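Long-range contact in cell cycle regulatory protein GcrA (Caulobacter crescentus, PDB 5YIU), which is a transcription factor that activates transcription in cell-cycle control, this chain being its DNA-binding domain, a small three-helix unit of probable helix-turn-helix type: residues M5-R11 with L32-T36. Where two conformers were deposited one is given. Residue numbers count along the deposited sequence, not the author numbering.
Sequences MSWTDER and LGGVT
M5 and S6 are extended (phi/psi -74/140, -68/145) and lead into an inverse gamma turn centred on W7 (-84/79), after which T8 N-caps helix 9-21, its OG1 accepting from R11 N at 3.1 Å. In the partner segment, L32 closes helix 25-32, and the chain leaves helical angles through G33 (83/146) and G34 (64/21), both suited to glycine, then extends through V35 (-146/149) to T36, N-cap of helix 37-47. CA atoms lie nearest at M5-G34 (6.6 Å) and R11-L32 (6.8 Å). R11 (m, t, p, chi4 87°) brings its guanidinium to the turn: NH1 donates to G33 O (2.9 Å, 168°) and NH2 to L32 O (3.1 Å, 136°). L32 CB lies over one guanidinium face, 3.8 Å from R11 NH1. The W7 indole (chi1 m, chi2 108°) meets L32 edge-on, CZ3 to CD1 3.9 Å, and V35 obliquely, CZ2 to CG2 4.2 Å; it also touches helices 9-21 and 37-47. M5 (m, m, t) brings CG to 3.6 Å from G34 O; a CB on G34 would meet M5 CE in this conformer. The turn before helix 37-47, the probable recognition helix, is thus tied directly to the first turn of helix 9-21, R11 satisfying carbonyls at and just past a helix C-terminus, and through one water, bridging M5 N (2.9 Å) and G34 O (2.7 Å), to the extended lead-in.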
ATOM      1  N   MET A   5       4.712  -7.427   5.581  1.00  9.58           N
ATOM      2  CA  MET A   5       3.348  -7.344   6.109  0.53  9.36           C
ATOM      3  C   MET A   5       2.353  -7.960   5.140  1.00  9.25           C
ATOM      4  O   MET A   5       2.460  -7.775   3.935  1.00 11.07           O
ATOM      5  CB  MET A   5       2.938  -5.889   6.350  0.53 11.36           C
ATOM      6  CG  MET A   5       3.720  -5.158   7.416  0.53 10.27           C
ATOM      7  SD  MET A   5       3.476  -5.839   9.063  0.53 12.58           S
ATOM      8  CE  MET A   5       4.243  -4.550  10.056  0.53  8.42           C
ATOM      9  N   SER A   6       1.373  -8.688   5.659  1.00  9.20           N
ATOM     10  CA  SER A   6       0.281  -9.205   4.846  0.57  7.08           C
ATOM     11  C   SER A   6      -0.596  -8.069   4.349  1.00  8.11           C
ATOM     12  O   SER A   6      -0.801  -7.083   5.071  1.00  8.14           O
ATOM     13  CB  SER A   6      -0.589 -10.145   5.678  0.57  9.90           C
ATOM     14  OG  SER A   6       0.107 -11.330   6.006  0.57 11.76           O
ATOM     15  N   TRP A   7      -1.124  -8.208   3.142  1.00  7.74           N
ATOM     16  CA  TRP A   7      -2.096  -7.264   2.625  1.00  8.42           C
ATOM     17  C   TRP A   7      -3.463  -7.664   3.151  1.00  9.89           C
ATOM     18  O   TRP A   7      -4.254  -8.303   2.462  1.00 10.51           O
ATOM     19  CB  TRP A   7      -2.076  -7.264   1.100  1.00  6.28           C
ATOM     20  CG  TRP A   7      -0.853  -6.586   0.561  1.00  6.81           C
ATOM     21  CD1 TRP A   7       0.220  -7.180  -0.044  1.00  8.61           C
ATOM     22  CD2 TRP A   7      -0.559  -5.183   0.611  1.00  7.90           C
ATOM     23  NE1 TRP A   7       1.160  -6.235  -0.377  1.00  9.13           N
ATOM     24  CE2 TRP A   7       0.701  -5.001   0.007  1.00  8.17           C
ATOM     25  CE3 TRP A   7      -1.247  -4.062   1.100  1.00  7.92           C
ATOM     26  CZ2 TRP A   7       1.291  -3.745  -0.112  1.00 11.80           C
ATOM     27  CZ3 TRP A   7      -0.655  -2.820   0.977  1.00 10.81           C
ATOM     28  CH2 TRP A   7       0.599  -2.674   0.377  1.00 11.00           C
ATOM     29  N   THR A   8      -3.713  -7.304   4.403  1.00  7.55           N
ATOM     30  CA  THR A   8      -5.000  -7.546   5.043  1.00 10.01           C
ATOM     31  C   THR A   8      -6.089  -6.732   4.359  1.00  9.99           C
ATOM     32  O   THR A   8      -5.801  -5.779   3.644  1.00  9.38           O
ATOM     33  CB  THR A   8      -4.948  -7.113   6.506  1.00 11.48           C
ATOM     34  OG1 THR A   8      -4.633  -5.714   6.563  1.00 11.95           O
ATOM     35  CG2 THR A   8      -3.890  -7.925   7.277  1.00 11.22           C
ATOM     36  N   ASP A   9      -7.343  -7.094   4.587  1.00 12.10           N
ATOM     37  CA  ASP A   9      -8.450  -6.343   4.016  1.00 11.36           C
ATOM     38  C   ASP A   9      -8.361  -4.872   4.394  1.00 10.43           C
ATOM     39  O   ASP A   9      -8.632  -4.002   3.567  1.00 11.23           O
ATOM     40  CB  ASP A   9      -9.794  -6.912   4.465  1.00 12.23           C
ATOM     41  CG  ASP A   9     -10.093  -8.257   3.847  1.00 19.99           C
ATOM     42  OD1 ASP A   9      -9.338  -8.694   2.949  1.00 21.77           O
ATOM     43  OD2 ASP A   9     -11.093  -8.882   4.258  1.00 24.53           O
ATOM     44  N   GLU A  10      -7.968  -4.581   5.628  1.00 11.25           N
ATOM     45  CA  GLU A  10      -7.874  -3.191   6.049  1.00 12.32           C
ATOM     46  C   GLU A  10      -6.756  -2.446   5.323  1.00 10.83           C
ATOM     47  O   GLU A  10      -6.915  -1.297   4.930  1.00 11.08           O
ATOM     48  CB  GLU A  10      -7.695  -3.073   7.568  1.00 15.33           C
ATOM     49  CG  GLU A  10      -7.776  -1.631   8.059  1.00 26.67           C
ATOM     50  CD  GLU A  10      -7.461  -1.480   9.532  1.00 41.82           C
ATOM     51  OE1 GLU A  10      -7.302  -2.509  10.222  1.00 52.43           O
ATOM     52  OE2 GLU A  10      -7.373  -0.324   9.999  1.00 61.90           O
ATOM     53  N   ARG A  11      -5.611  -3.094   5.155  1.00  9.89           N
ATOM     54  CA  ARG A  11      -4.491  -2.436   4.504  1.00  9.44           C
ATOM     55  C   ARG A  11      -4.791  -2.183   3.030  1.00  8.60           C
ATOM     56  O   ARG A  11      -4.453  -1.132   2.494  1.00  8.63           O
ATOM     57  CB  ARG A  11      -3.209  -3.241   4.703  1.00  8.16           C
ATOM     58  CG  ARG A  11      -2.698  -3.141   6.139  1.00  9.72           C
ATOM     59  CD  ARG A  11      -1.564  -4.099   6.429  1.00 15.03           C
ATOM     60  NE  ARG A  11      -0.330  -3.669   5.800  1.00 13.98           N
ATOM     61  CZ  ARG A  11       0.536  -2.821   6.347  1.00 17.74           C
ATOM     62  NH1 ARG A  11       1.637  -2.481   5.696  1.00 12.98           N
ATOM     63  NH2 ARG A  11       0.304  -2.309   7.543  1.00 23.86           N
ATOM     64  N   LEU A  32       0.716   3.322   6.030  1.00 11.18           N
ATOM     65  CA  LEU A  32       0.488   1.908   6.300  1.00 11.80           C
ATOM     66  C   LEU A  32       1.485   1.373   7.319  1.00 11.95           C
ATOM     67  O   LEU A  32       1.121   0.626   8.228  1.00 14.26           O
ATOM     68  CB  LEU A  32       0.619   1.103   5.009  1.00 10.40           C
ATOM     69  CG  LEU A  32      -0.481   1.257   3.960  1.00  8.96           C
ATOM     70  CD1 LEU A  32      -0.037   0.583   2.676  1.00  9.89           C
ATOM     71  CD2 LEU A  32      -1.783   0.646   4.473  1.00 13.52           C
ATOM     72  N   GLY A  33       2.745   1.754   7.151  1.00 11.49           N
ATOM     73  CA  GLY A  33       3.805   1.295   8.030  1.00 12.88           C
ATOM     74  C   GLY A  33       4.341  -0.068   7.639  1.00  9.13           C
ATOM     75  O   GLY A  33       3.592  -0.918   7.150  1.00 11.94           O
ATOM     76  N   GLY A  34       5.639  -0.278   7.852  1.00 11.25           N
ATOM     77  CA  GLY A  34       6.257  -1.571   7.619  1.00 13.02           C
ATOM     78  C   GLY A  34       6.266  -2.064   6.180  1.00 12.48           C
ATOM     79  O   GLY A  34       6.396  -3.255   5.932  1.00 12.30           O
ATOM     80  N   VAL A  35       6.123  -1.151   5.228  1.00 11.41           N
ATOM     81  CA  VAL A  35       6.120  -1.512   3.814  1.00 13.50           C
ATOM     82  C   VAL A  35       6.782  -0.368   3.050  1.00  9.79           C
ATOM     83  O   VAL A  35       6.725   0.785   3.483  1.00 12.12           O
ATOM     84  CB  VAL A  35       4.663  -1.778   3.311  1.00 10.95           C
ATOM     85  CG1 VAL A  35       3.807  -0.514   3.397  1.00 10.81           C
ATOM     86  CG2 VAL A  35       4.641  -2.341   1.900  1.00 10.24           C
ATOM     87  N   THR A  36       7.445  -0.682   1.941  1.00 10.61           N
ATOM     88  CA  THR A  36       8.142   0.346   1.175  1.00 10.60           C
ATOM     89  C   THR A  36       7.300   0.940   0.063  1.00  9.40           C
ATOM     90  O   THR A  36       6.271   0.397  -0.338  1.00  8.70           O
ATOM     91  CB  THR A  36       9.397  -0.208   0.495  1.00  9.16           C
ATOM     92  OG1 THR A  36       9.011  -1.225  -0.431  1.00 12.34           O
ATOM     93  CG2 THR A  36      10.378  -0.767   1.519  1.00 11.88           C
TER
HETATM   94  O   HOH W   1       5.834  -5.191   4.115  1.00 13.81           O